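Local coordinates for KLLA0C04147p (Kluyveromyces lactis, PDB 5H2A), which probably binds and transfers sterols as a member of the OSBP family, this chain being its ankyrin-repeat (ANK) domain, at residues V10-L15 with V47-E52; S26-L31 with K68-N73; L53-A58 with I86-Q91; T97-A102 with T112-H117. All blocks are in the same frame, centred on the assembly; numbering follows the deposited sequence.

Interaction 1. Residues V10-L15 with V47-E52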
loop_
_atom_site.group_PDB
_atom_site.type_symbol
_atom_site.label_atom_id
_atom_site.label_comp_id
_atom_site.label_asym_id
_atom_site.label_seq_id
_atom_site.Cartn_x
_atom_site.Cartn_y
_atom_site.Cartn_z
ATOM N N VAL A 10 -1.382 16.601 -29.958
ATOM C CA VAL A 10 -0.465 15.700 -29.272
ATOM C C VAL A 10 -0.721 14.269 -29.725
ATOM O O VAL A 10 -1.841 13.753 -29.629
ATOM C CB VAL A 10 -0.598 15.833 -27.749
ATOM C CG1 VAL A 10 0.250 14.768 -27.070
ATOM C CG2 VAL A 10 -0.156 17.221 -27.316
ATOM N N SER A 11 0.335 13.609 -30.180
ATOM C CA SER A 11 0.262 12.237 -30.662
ATOM C C SER A 11 0.905 11.321 -29.632
ATOM O O SER A 11 2.108 11.425 -29.369
ATOM C CB SER A 11 0.975 12.106 -32.009
ATOM O OG SER A 11 1.264 10.748 -32.281
ATOM N N LYS A 12 0.110 10.433 -29.048
ATOM C CA LYS A 12 0.689 9.438 -28.149
ATOM C C LYS A 12 1.776 8.610 -28.824
ATOM O O LYS A 12 2.861 8.462 -28.234
ATOM C CB LYS A 12 -0.414 8.556 -27.557
ATOM C CG LYS A 12 0.129 7.408 -26.711
ATOM C CD LYS A 12 -0.976 6.613 -25.994
ATOM C CE LYS A 12 -1.855 7.528 -25.157
ATOM N NZ LYS A 12 -2.650 6.765 -24.147
ATOM N N PRO A 13 1.573 8.054 -30.037
ATOM C CA PRO A 13 2.676 7.320 -30.688
ATOM C C PRO A 13 3.950 8.130 -30.835
ATOM O O PRO A 13 5.032 7.585 -30.621
ATOM C CB PRO A 13 2.091 6.945 -32.064
ATOM C CG PRO A 13 0.615 6.869 -31.833
ATOM C CD PRO A 13 0.326 7.984 -30.827
ATOM N N LEU A 14 3.862 9.412 -31.218
ATOM C CA LEU A 14 5.073 10.208 -31.408
ATOM C C LEU A 14 5.768 10.519 -30.085
ATOM O O LEU A 14 7.007 10.539 -30.012
ATOM C CB LEU A 14 4.725 11.510 -32.127
ATOM C CG LEU A 14 5.765 12.033 -33.096
ATOM C CD1 LEU A 14 5.909 11.022 -34.230
ATOM C CD2 LEU A 14 5.318 13.391 -33.616
ATOM N N LEU A 15 4.995 10.835 -29.044
ATOM C CA LEU A 15 5.599 11.042 -27.729
ATOM C C LEU A 15 6.323 9.787 -27.281
ATOM O O LEU A 15 7.451 9.851 -26.779
ATOM C CB LEU A 15 4.525 11.387 -26.693
ATOM C CG LEU A 15 4.187 12.839 -26.425
ATOM C CD1 LEU A 15 3.177 12.877 -25.280
ATOM C CD2 LEU A 15 5.452 13.608 -26.077
ATOM N N VAL A 47 -0.419 13.736 -22.952
ATOM C CA VAL A 47 0.927 13.891 -22.402
ATOM C C VAL A 47 1.045 13.164 -21.063
ATOM O O VAL A 47 1.981 12.381 -20.850
ATOM C CB VAL A 47 1.291 15.381 -22.261
ATOM C CG1 VAL A 47 2.642 15.545 -21.547
ATOM C CG2 VAL A 47 1.330 16.059 -23.636
ATOM N N ARG A 48 0.111 13.426 -20.132
ATOM C CA ARG A 48 0.168 12.773 -18.823
ATOM C C ARG A 48 0.178 11.258 -18.960
ATOM O O ARG A 48 0.849 10.563 -18.184
ATOM C CB ARG A 48 -1.027 13.172 -17.936
ATOM C CG ARG A 48 -1.214 14.643 -17.671
ATOM C CD ARG A 48 -1.890 14.921 -16.297
ATOM N NE ARG A 48 -3.156 14.210 -16.075
ATOM C CZ ARG A 48 -4.346 14.615 -16.521
ATOM N NH1 ARG A 48 -4.459 15.720 -17.250
ATOM N NH2 ARG A 48 -5.430 13.901 -16.240
ATOM N N SER A 49 -0.592 10.724 -19.909
ATOM C CA SER A 49 -0.744 9.271 -20.004
ATOM C C SER A 49 0.552 8.598 -20.427
ATOM O O SER A 49 0.773 7.430 -20.092
ATOM C CB SER A 49 -1.865 8.907 -20.984
ATOM O OG SER A 49 -1.477 9.178 -22.324
ATOM N N VAL A 50 1.398 9.296 -21.183
ATOM C CA VAL A 50 2.726 8.766 -21.500
ATOM C C VAL A 50 3.697 9.036 -20.360
ATOM O O VAL A 50 4.469 8.157 -19.966
ATOM C CB VAL A 50 3.239 9.365 -22.823
ATOM C CG1 VAL A 50 4.646 8.827 -23.153
ATOM C CG2 VAL A 50 2.251 9.071 -23.967
ATOM N N PHE A 51 3.695 10.268 -19.830
ATOM C CA PHE A 51 4.638 10.598 -18.763
ATOM C C PHE A 51 4.510 9.634 -17.586
ATOM O O PHE A 51 5.521 9.189 -17.020
ATOM C CB PHE A 51 4.432 12.030 -18.266
ATOM C CG PHE A 51 5.356 12.385 -17.126
ATOM C CD1 PHE A 51 6.645 12.821 -17.389
ATOM C CD2 PHE A 51 4.950 12.240 -15.808
ATOM C CE1 PHE A 51 7.528 13.101 -16.349
ATOM C CE2 PHE A 51 5.821 12.540 -14.752
ATOM C CZ PHE A 51 7.110 12.972 -15.025
ATOM N N GLU A 52 3.275 9.304 -17.191
ATOM C CA GLU A 52 3.168 8.518 -15.970
ATOM C C GLU A 52 3.590 7.055 -16.157
ATOM O O GLU A 52 3.677 6.333 -15.162
ATOM C CB GLU A 52 1.741 8.613 -15.407
ATOM C CG GLU A 52 0.650 8.054 -16.291
ATOM C CD GLU A 52 -0.752 8.456 -15.811
ATOM O OE1 GLU A 52 -1.731 7.853 -16.307
ATOM O OE2 GLU A 52 -0.865 9.375 -14.954
HETATM O O HOH W 1 -0.226 5.846 -22.433
#
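Residues Val10-Leu15 and Val47-Glu52 meet in a helix-helix contact near the amino-terminal end of the chain, where the start of helix 12-25 leans on helix 45-51, with a polar Lys12-Ser49 pair beside the apolar patch. Val10, still ahead of the helix, crosses Val47 at about a right angle, its CG1 lying 3.8 Å from Val47 CG2. Leu15 sends one branch into the same patch: CD1 rests 3.8 Å from Val47 CA and also touches CG2 of Val47 and, at 4.1 Å, CG2 of Val50. In Val47 and Val50 the touching methyl is CG2, the one anti to the carbonyl carbon. Phe39, from a loop, packs on Leu15, Val47 and Val50. The Lys12 chain passes Val50 in the opposite direction, with CG 3.8 Å from Val50 CG2, before bending at chi3 (-55°). That bend carries the ammonium over Ser49, where NZ donates a weak hydrogen bond of 3.2 Å to OG. The hydroxyl has a stronger partner in Thr46 O, so it is already committed to its own helix. A water at 3.1 Å from NZ accepts from the lysine and reaches back weakly to Ser49 O, a second, indirect link between the helices. Ser11 occupies the N-cap of helix 12-25, its OG accepting from Leu14 N at 3.1 Å in a nearly straight bond (163°). The result is an N-capped helix start packed by aliphatic side chains on a neighbouring helix, within the helical ankyrin-repeat domain of Osh1.

Interaction 2. Residues S26-L31 with K68-N73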
loop_
_atom_site.group_PDB
_atom_site.type_symbol
_atom_site.label_atom_id
_atom_site.label_comp_id
_atom_site.label_asym_id
_atom_site.label_seq_id
_atom_site.Cartn_x
_atom_site.Cartn_y
_atom_site.Cartn_z
ATOM N N SER A 26 20.015 7.604 -23.639
ATOM C CA SER A 26 20.369 8.863 -22.998
ATOM C C SER A 26 20.414 8.718 -21.480
ATOM O O SER A 26 20.067 7.673 -20.914
ATOM C CB SER A 26 19.382 9.954 -23.425
ATOM O OG SER A 26 19.464 10.120 -24.832
ATOM N N ASN A 27 20.883 9.778 -20.813
ATOM C CA ASN A 27 21.006 9.769 -19.362
ATOM C C ASN A 27 19.898 10.632 -18.750
ATOM O O ASN A 27 18.998 11.112 -19.444
ATOM C CB ASN A 27 22.408 10.232 -18.920
ATOM C CG ASN A 27 22.706 11.681 -19.282
ATOM O OD1 ASN A 27 21.816 12.439 -19.674
ATOM N ND2 ASN A 27 23.977 12.076 -19.145
ATOM N N PHE A 28 19.964 10.837 -17.435
ATOM C CA PHE A 28 18.845 11.461 -16.734
ATOM C C PHE A 28 18.699 12.933 -17.107
ATOM O O PHE A 28 17.585 13.402 -17.344
ATOM C CB PHE A 28 19.006 11.301 -15.220
ATOM C CG PHE A 28 17.903 11.964 -14.420
ATOM C CD1 PHE A 28 16.627 11.397 -14.358
ATOM C CD2 PHE A 28 18.141 13.156 -13.741
ATOM C CE1 PHE A 28 15.604 12.024 -13.616
ATOM C CE2 PHE A 28 17.130 13.772 -12.997
ATOM C CZ PHE A 28 15.867 13.202 -12.941
ATOM N N GLN A 29 19.808 13.682 -17.183
ATOM C CA GLN A 29 19.678 15.093 -17.539
ATOM C C GLN A 29 19.144 15.262 -18.960
ATOM O O GLN A 29 18.380 16.198 -19.226
ATOM C CB GLN A 29 21.018 15.819 -17.356
ATOM C CG GLN A 29 22.103 15.395 -18.360
ATOM C CD GLN A 29 23.491 15.842 -17.912
ATOM O OE1 GLN A 29 24.130 15.203 -17.064
ATOM N NE2 GLN A 29 23.952 16.946 -18.469
ATOM N N GLN A 30 19.486 14.344 -19.869
ATOM C CA GLN A 30 18.908 14.387 -21.210
ATOM C C GLN A 30 17.420 14.052 -21.188
ATOM O O GLN A 30 16.635 14.634 -21.949
ATOM C CB GLN A 30 19.672 13.425 -22.124
ATOM C CG GLN A 30 21.053 13.972 -22.473
ATOM C CD GLN A 30 21.988 12.949 -23.077
ATOM O OE1 GLN A 30 21.978 11.773 -22.706
ATOM N NE2 GLN A 30 22.841 13.408 -23.996
ATOM N N LEU A 31 17.021 13.092 -20.351
ATOM C CA LEU A 31 15.603 12.773 -20.199
ATOM C C LEU A 31 14.833 13.980 -19.663
ATOM O O LEU A 31 13.754 14.324 -20.170
ATOM C CB LEU A 31 15.446 11.566 -19.265
ATOM C CG LEU A 31 14.009 11.195 -18.884
ATOM C CD1 LEU A 31 13.197 10.806 -20.145
ATOM C CD2 LEU A 31 14.003 10.076 -17.852
ATOM N N LYS A 68 17.581 4.052 -11.599
ATOM C CA LYS A 68 17.862 4.558 -10.250
ATOM C C LYS A 68 17.680 6.061 -10.148
ATOM O O LYS A 68 17.142 6.565 -9.151
ATOM C CB LYS A 68 19.282 4.189 -9.822
ATOM C CG LYS A 68 19.421 2.730 -9.436
ATOM C CD LYS A 68 20.896 2.336 -9.341
ATOM C CE LYS A 68 21.053 0.847 -9.128
ATOM N NZ LYS A 68 22.498 0.501 -8.968
ATOM N N ASP A 69 18.163 6.797 -11.146
ATOM C CA ASP A 69 18.016 8.247 -11.132
ATOM C C ASP A 69 16.547 8.658 -11.179
ATOM O O ASP A 69 16.136 9.612 -10.498
ATOM C CB ASP A 69 18.769 8.856 -12.326
ATOM C CG ASP A 69 20.286 8.877 -12.130
ATOM O OD1 ASP A 69 20.740 8.849 -10.971
ATOM O OD2 ASP A 69 21.026 8.928 -13.147
ATOM N N ILE A 70 15.757 8.004 -12.038
ATOM C CA ILE A 70 14.326 8.304 -12.110
ATOM C C ILE A 70 13.664 8.033 -10.764
ATOM O O ILE A 70 12.864 8.837 -10.268
ATOM C CB ILE A 70 13.659 7.480 -13.230
ATOM C CG1 ILE A 70 14.105 7.974 -14.616
ATOM C CG2 ILE A 70 12.132 7.533 -13.104
ATOM C CD1 ILE A 70 13.794 6.941 -15.725
ATOM N N VAL A 71 13.979 6.883 -10.161
ATOM C CA VAL A 71 13.363 6.517 -8.883
ATOM C C VAL A 71 13.768 7.509 -7.802
ATOM O O VAL A 71 12.928 8.006 -7.041
ATOM C CB VAL A 71 13.744 5.075 -8.494
ATOM C CG1 VAL A 71 13.390 4.808 -7.016
ATOM C CG2 VAL A 71 13.064 4.058 -9.440
ATOM N N GLN A 72 15.067 7.831 -7.733
ATOM C CA GLN A 72 15.541 8.709 -6.668
ATOM C C GLN A 72 14.986 10.121 -6.818
ATOM O O GLN A 72 14.630 10.765 -5.820
ATOM C CB GLN A 72 17.069 8.728 -6.648
ATOM C CG GLN A 72 17.643 9.582 -5.526
ATOM C CD GLN A 72 17.053 9.234 -4.164
ATOM O OE1 GLN A 72 17.170 8.096 -3.693
ATOM N NE2 GLN A 72 16.412 10.213 -3.525
ATOM N N ASN A 73 14.888 10.620 -8.047
ATOM C CA ASN A 73 14.559 12.031 -8.252
ATOM C C ASN A 73 13.077 12.319 -8.461
ATOM O O ASN A 73 12.641 13.448 -8.182
ATOM C CB ASN A 73 15.351 12.577 -9.433
ATOM C CG ASN A 73 16.831 12.636 -9.133
ATOM O OD1 ASN A 73 17.239 13.224 -8.134
ATOM N ND2 ASN A 73 17.633 11.968 -9.947
HETATM O O HOH W 2 21.424 8.899 -15.744
#
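Apolar contact, an amide-on-ring contact and a water bridge join the start of helix 28-38 to helix 64-74, while a capping box closes the start of helix 28-38 itself. The apolar part is small: Leu31 meets Ile70 at about a right angle, with CD2 3.8 Å from Ile70 CD1, and Phe28 CD1 stands beside the same isoleucine. Leu31 also packs on Leu19, Cys22 and Leu23 of helix 12-25. The aromatic part centres on Phe28, whose CG is anti to the backbone N (chi1 178°), so that the ring extends along helix 64-74. Over one face lies the amide of Asn73, its ND2 3.5 Å above the ring plane and displaced toward the rim, the two planes 32° apart. A weak bond of 2.8 Å from Asn73 ND2 to Asp69 O helps orient that amide. Asp69 presses CB obliquely against Phe28 CB and CG, while the Trp74 ring also meets the phenyl. An alanine in place of Phe28 would remove the ring, and so probably lose the surface under the Asn73 amide and much of the contact with Asp69 CB. The polar part begins with a water that accepts from Phe28 N at 3.0 Å and donates to Asp69 OD2 at 2.6 Å. In the capping box, Asn27 N donates to Gln30 OE1 at 3.0 Å, and Gln30 N returns a bond of 3.0 Å to Asn27 OD1, nearly along its C=O axis. With the water-linked carboxylate facing the first turn of helix 28-38, the positive end of the helix dipole is likely to favour the ionised form of Asp69.

Interaction 3. Residues L53-A58 with I86-Q91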
loop_
_atom_site.group_PDB
_atom_site.type_symbol
_atom_site.label_atom_id
_atom_site.label_comp_id
_atom_site.label_asym_id
_atom_site.label_seq_id
_atom_site.Cartn_x
_atom_site.Cartn_y
_atom_site.Cartn_z
ATOM N N LEU A 53 3.903 6.618 -17.374
ATOM C CA LEU A 53 4.428 5.284 -17.621
ATOM C C LEU A 53 5.940 5.250 -17.799
ATOM O O LEU A 53 6.475 4.198 -18.150
ATOM C CB LEU A 53 3.767 4.678 -18.873
ATOM C CG LEU A 53 2.245 4.462 -18.819
ATOM C CD1 LEU A 53 1.701 3.915 -20.135
ATOM C CD2 LEU A 53 1.890 3.534 -17.666
ATOM N N ILE A 54 6.635 6.372 -17.599
ATOM C CA ILE A 54 8.064 6.431 -17.921
ATOM C C ILE A 54 8.840 5.368 -17.159
ATOM O O ILE A 54 9.780 4.763 -17.695
ATOM C CB ILE A 54 8.622 7.834 -17.634
ATOM C CG1 ILE A 54 8.258 8.797 -18.762
ATOM C CG2 ILE A 54 10.154 7.797 -17.491
ATOM C CD1 ILE A 54 8.673 10.232 -18.438
ATOM N N LEU A 55 8.466 5.115 -15.896
ATOM C CA LEU A 55 9.186 4.069 -15.172
ATOM C C LEU A 55 8.899 2.687 -15.756
ATOM O O LEU A 55 9.791 1.829 -15.773
ATOM C CB LEU A 55 8.851 4.115 -13.675
ATOM C CG LEU A 55 9.708 3.268 -12.735
ATOM C CD1 LEU A 55 11.204 3.493 -12.959
ATOM C CD2 LEU A 55 9.331 3.583 -11.266
ATOM N N HIS A 56 7.676 2.436 -16.232
ATOM C CA HIS A 56 7.414 1.184 -16.942
ATOM C C HIS A 56 8.318 1.045 -18.159
ATOM O O HIS A 56 8.957 -0.000 -18.364
ATOM C CB HIS A 56 5.957 1.102 -17.389
ATOM C CG HIS A 56 4.967 1.061 -16.273
ATOM N ND1 HIS A 56 4.685 2.155 -15.479
ATOM C CD2 HIS A 56 4.152 0.065 -15.851
ATOM C CE1 HIS A 56 3.753 1.827 -14.600
ATOM N NE2 HIS A 56 3.404 0.566 -14.815
ATOM N N TYR A 57 8.378 2.092 -18.997
ATOM C CA TYR A 57 9.215 2.009 -20.190
ATOM C C TYR A 57 10.685 1.873 -19.825
ATOM O O TYR A 57 11.423 1.139 -20.485
ATOM C CB TYR A 57 9.001 3.240 -21.080
ATOM C CG TYR A 57 7.609 3.292 -21.680
ATOM C CD1 TYR A 57 7.083 2.192 -22.339
ATOM C CD2 TYR A 57 6.825 4.432 -21.567
ATOM C CE1 TYR A 57 5.805 2.233 -22.895
ATOM C CE2 TYR A 57 5.547 4.480 -22.107
ATOM C CZ TYR A 57 5.050 3.379 -22.768
ATOM O OH TYR A 57 3.796 3.430 -23.321
ATOM N N ALA A 58 11.120 2.543 -18.760
ATOM C CA ALA A 58 12.530 2.463 -18.367
ATOM C C ALA A 58 12.909 1.045 -17.926
ATOM O O ALA A 58 13.973 0.536 -18.304
ATOM C CB ALA A 58 12.837 3.482 -17.258
ATOM N N ILE A 86 6.441 10.617 -10.375
ATOM C CA ILE A 86 5.927 9.354 -10.904
ATOM C C ILE A 86 5.518 8.489 -9.722
ATOM O O ILE A 86 6.261 8.379 -8.738
ATOM C CB ILE A 86 6.965 8.628 -11.772
ATOM C CG1 ILE A 86 7.138 9.360 -13.112
ATOM C CG2 ILE A 86 6.520 7.170 -12.048
ATOM C CD1 ILE A 86 8.166 8.739 -14.012
ATOM N N ASP A 87 4.346 7.878 -9.831
ATOM C CA ASP A 87 3.851 6.929 -8.842
ATOM C C ASP A 87 4.514 5.577 -9.093
ATOM O O ASP A 87 4.262 4.930 -10.118
ATOM C CB ASP A 87 2.334 6.850 -8.945
ATOM C CG ASP A 87 1.733 5.823 -8.022
ATOM O OD1 ASP A 87 2.451 5.212 -7.200
ATOM O OD2 ASP A 87 0.508 5.632 -8.128
ATOM N N VAL A 88 5.346 5.140 -8.145
ATOM C CA VAL A 88 6.097 3.897 -8.316
ATOM C C VAL A 88 5.174 2.682 -8.387
ATOM O O VAL A 88 5.583 1.611 -8.853
ATOM C CB VAL A 88 7.140 3.793 -7.177
ATOM C CG1 VAL A 88 6.459 3.552 -5.816
ATOM C CG2 VAL A 88 8.161 2.709 -7.475
ATOM N N ASN A 89 3.910 2.833 -7.975
ATOM C CA ASN A 89 2.926 1.762 -8.065
ATOM C C ASN A 89 1.900 1.976 -9.174
ATOM O O ASN A 89 0.854 1.319 -9.161
ATOM C CB ASN A 89 2.198 1.617 -6.726
ATOM C CG ASN A 89 3.139 1.381 -5.591
ATOM O OD1 ASN A 89 3.968 0.473 -5.663
ATOM N ND2 ASN A 89 3.027 2.195 -4.527
ATOM N N LYS A 90 2.157 2.899 -10.102
ATOM C CA LYS A 90 1.281 3.097 -11.264
ATOM C C LYS A 90 1.030 1.796 -12.026
ATOM O O LYS A 90 1.959 1.064 -12.374
ATOM C CB LYS A 90 1.915 4.137 -12.202
ATOM C CG LYS A 90 1.197 4.322 -13.548
ATOM C CD LYS A 90 -0.203 4.905 -13.386
ATOM C CE LYS A 90 -0.881 5.055 -14.768
ATOM N NZ LYS A 90 -2.277 5.561 -14.643
ATOM N N GLN A 91 -0.235 1.521 -12.333
ATOM C CA GLN A 91 -0.583 0.365 -13.147
ATOM C C GLN A 91 -0.821 0.785 -14.594
ATOM O O GLN A 91 -1.519 1.775 -14.850
ATOM C CB GLN A 91 -1.828 -0.324 -12.592
ATOM C CG GLN A 91 -1.612 -1.008 -11.250
ATOM C CD GLN A 91 -2.902 -1.601 -10.737
ATOM O OE1 GLN A 91 -3.696 -0.906 -10.115
ATOM N NE2 GLN A 91 -3.140 -2.872 -11.043
#
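At the centre, the His56 ring presents an edge to Lys90 O, which lies near its plane; NE2 donates a weak, strongly bent bond of 2.9 Å (116°), its stronger acceptor being Asn96 O. Lys90 CG also sits 3.7 Å from CE1 of His56, and over one face of the imidazole rests Leu53 CD2, 3.8 Å above the plane. Replacing His56 by an alanine would probably lose this polar link between helix 54-61 and the loop, removing the NE2 donor from the carbonyls of Lys90 and Asn96. Beside it, Ile86 CD1 reaches across to Ile54, 3.8 Å from CB, while the Leu55 and Val88 side chains lie side by side, pointing the same way and touching through CD2 and CG2. The loop contains a type I turn from Asp87 to Lys90, consistent with the hairpin-shaped loops that link successive helix pairs in ankyrin repeats. Its shape is set from within by an Asx turn: Asp87 OD1 takes Asn89 N at 2.9 Å, the donor standing above the carboxylate plane. Farther out, the Lys90 chain bends at chi2 and ends in a salt bridge with Glu52, and the Asn89 amide bonds to Asn121 N and Asp119 O in the following loop.

Interaction 4. Residues T97-A102 with T112-H117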
loop_
_atom_site.group_PDB
_atom_site.type_symbol
_atom_site.label_atom_id
_atom_site.label_comp_id
_atom_site.label_asym_id
_atom_site.label_seq_id
_atom_site.Cartn_x
_atom_site.Cartn_y
_atom_site.Cartn_z
ATOM N N THR A 97 2.515 -3.004 -12.631
ATOM C CA THR A 97 3.383 -1.987 -12.054
ATOM C C THR A 97 4.787 -2.155 -12.611
ATOM O O THR A 97 5.109 -3.185 -13.234
ATOM C CB THR A 97 3.418 -2.133 -10.530
ATOM O OG1 THR A 97 3.999 -3.403 -10.214
ATOM C CG2 THR A 97 2.010 -2.037 -9.929
ATOM N N PRO A 98 5.679 -1.179 -12.381
ATOM C CA PRO A 98 7.075 -1.393 -12.802
ATOM C C PRO A 98 7.673 -2.636 -12.177
ATOM O O PRO A 98 8.488 -3.310 -12.811
ATOM C CB PRO A 98 7.783 -0.119 -12.326
ATOM C CG PRO A 98 6.677 0.953 -12.370
ATOM C CD PRO A 98 5.451 0.191 -11.887
ATOM N N LEU A 99 7.262 -2.963 -10.952
ATOM C CA LEU A 99 7.797 -4.146 -10.275
ATOM C C LEU A 99 7.343 -5.434 -10.961
ATOM O O LEU A 99 8.129 -6.384 -11.078
ATOM C CB LEU A 99 7.383 -4.124 -8.799
ATOM C CG LEU A 99 7.950 -5.272 -7.955
ATOM C CD1 LEU A 99 9.471 -5.250 -8.002
ATOM C CD2 LEU A 99 7.441 -5.152 -6.514
ATOM N N HIS A 100 6.075 -5.495 -11.410
ATOM C CA HIS A 100 5.623 -6.623 -12.231
ATOM C C HIS A 100 6.557 -6.842 -13.419
ATOM O O HIS A 100 6.940 -7.976 -13.734
ATOM C CB HIS A 100 4.211 -6.382 -12.779
ATOM C CG HIS A 100 3.105 -6.619 -11.806
ATOM N ND1 HIS A 100 2.533 -5.608 -11.071
ATOM C CD2 HIS A 100 2.418 -7.747 -11.497
ATOM C CE1 HIS A 100 1.569 -6.104 -10.315
ATOM N NE2 HIS A 100 1.466 -7.398 -10.571
ATOM N N LEU A 101 6.872 -5.756 -14.138
ATOM C CA LEU A 101 7.672 -5.871 -15.358
ATOM C C LEU A 101 9.116 -6.232 -15.038
ATOM O O LEU A 101 9.743 -7.004 -15.769
ATOM C CB LEU A 101 7.628 -4.557 -16.154
ATOM C CG LEU A 101 6.241 -4.057 -16.583
ATOM C CD1 LEU A 101 6.337 -2.810 -17.498
ATOM C CD2 LEU A 101 5.499 -5.193 -17.288
ATOM N N ALA A 102 9.661 -5.674 -13.954
ATOM C CA ALA A 102 11.043 -5.977 -13.585
ATOM C C ALA A 102 11.190 -7.442 -13.197
ATOM O O ALA A 102 12.162 -8.109 -13.592
ATOM C CB ALA A 102 11.495 -5.065 -12.432
ATOM N N THR A 112 15.438 -5.139 -6.796
ATOM C CA THR A 112 15.967 -4.711 -5.504
ATOM C C THR A 112 15.725 -3.226 -5.252
ATOM O O THR A 112 15.303 -2.838 -4.156
ATOM C CB THR A 112 17.458 -5.038 -5.435
ATOM O OG1 THR A 112 17.619 -6.460 -5.453
ATOM C CG2 THR A 112 18.078 -4.482 -4.163
ATOM N N VAL A 113 16.006 -2.377 -6.244
ATOM C CA VAL A 113 15.758 -0.937 -6.094
ATOM C C VAL A 113 14.291 -0.673 -5.766
ATOM O O VAL A 113 13.958 0.128 -4.883
ATOM C CB VAL A 113 16.183 -0.193 -7.372
ATOM C CG1 VAL A 113 15.699 1.270 -7.345
ATOM C CG2 VAL A 113 17.706 -0.246 -7.543
ATOM N N LEU A 114 13.386 -1.318 -6.499
ATOM C CA LEU A 114 11.966 -1.067 -6.285
ATOM C C LEU A 114 11.482 -1.631 -4.942
ATOM O O LEU A 114 10.721 -0.968 -4.229
ATOM C CB LEU A 114 11.178 -1.666 -7.452
ATOM C CG LEU A 114 11.362 -0.966 -8.813
ATOM C CD1 LEU A 114 10.618 -1.750 -9.904
ATOM C CD2 LEU A 114 10.814 0.437 -8.753
ATOM N N MET A 115 11.902 -2.857 -4.584
ATOM C CA MET A 115 11.496 -3.427 -3.289
ATOM C C MET A 115 12.002 -2.587 -2.124
ATOM O O MET A 115 11.392 -2.590 -1.047
ATOM C CB MET A 115 12.020 -4.856 -3.102
ATOM C CG MET A 115 11.425 -5.945 -4.039
ATOM S SD MET A 115 9.688 -6.265 -3.721
ATOM C CE MET A 115 9.710 -7.163 -2.154
ATOM N N ASN A 116 13.124 -1.888 -2.308
ATOM C CA ASN A 116 13.650 -1.000 -1.271
ATOM C C ASN A 116 12.966 0.356 -1.222
ATOM O O ASN A 116 13.242 1.135 -0.300
ATOM C CB ASN A 116 15.156 -0.812 -1.461
ATOM C CG ASN A 116 15.942 -2.011 -0.972
ATOM O OD1 ASN A 116 15.441 -2.804 -0.175
ATOM N ND2 ASN A 116 17.171 -2.159 -1.458
ATOM N N HIS A 117 12.092 0.669 -2.167
ATOM C CA HIS A 117 11.374 1.942 -2.131
ATOM C C HIS A 117 10.388 1.949 -0.969
ATOM O O HIS A 117 9.535 1.052 -0.888
ATOM C CB HIS A 117 10.626 2.173 -3.448
ATOM C CG HIS A 117 10.157 3.581 -3.639
ATOM N ND1 HIS A 117 9.175 4.156 -2.863
ATOM C CD2 HIS A 117 10.524 4.524 -4.539
ATOM C CE1 HIS A 117 8.963 5.394 -3.268
ATOM N NE2 HIS A 117 9.761 5.639 -4.292
#
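The imidazole of His100 has Thr97 CB at its edge, in the ring plane, and packs against Pro132 from a nearby loop. Its ND1 takes a straight bond of 3.0 Å from Thr97 N (171°), tilted out of the ring plane, and is hydrogen-bonded at 2.8 Å to Thr97 OG1 as well. The same OG1 caps the helix by accepting from His100 N at 3.2 Å, so the threonine and histidine form a capping box. As NE2 bonds to Leu130 O, both ring nitrogens are engaged and the rotation of the ring is fixed. This is the Thr-Pro-Leu-His signature of the ankyrin repeat, here in the predicted repeat 94-117. Across the contact, Leu114 pushes its CD1 over the first turn of helix 98-104, 3.7 Å from Leu99 N, with Pro98 CB and Ala102 CB bordering the same methyl. Leu99 and Leu114 slide past each other in opposite directions, Leu99 CD1 reaching 4.0 Å from Leu114 CB. The other branch of Leu99, CD2, meets Met115 SD at 3.8 Å, the methionine chain being bent at chi2 and chi3. Helices 98-104 and 108-115 thus form a helical hairpin, whose neighbours are helix 54-61, met through Pro98 and Leu101, and helix 139-165, met through Leu99, Thr112 and Met115.

In the fold
The four contacts are linked through touching neighbours, and interactions 3 and 4 are the closest pair, with centres about 10 Å apart. There His56 NE2 lies 3.6 Å from Pro98 CD. Interaction 1 adjoins interaction 3 through the Glu52 OE1 to Lys90 NZ salt bridge of 2.9 Å, while interaction 2 reaches interaction 3 by Ile70 CD1 at 3.9 Å from Ala58 CB. Interaction 2 also touches interaction 4, where Val71 CG1 is 3.8 Å from His117 CD2. Interactions 1 and 2 do not touch, their nearest atoms being about 7 Å apart, although their segments interleave in sequence.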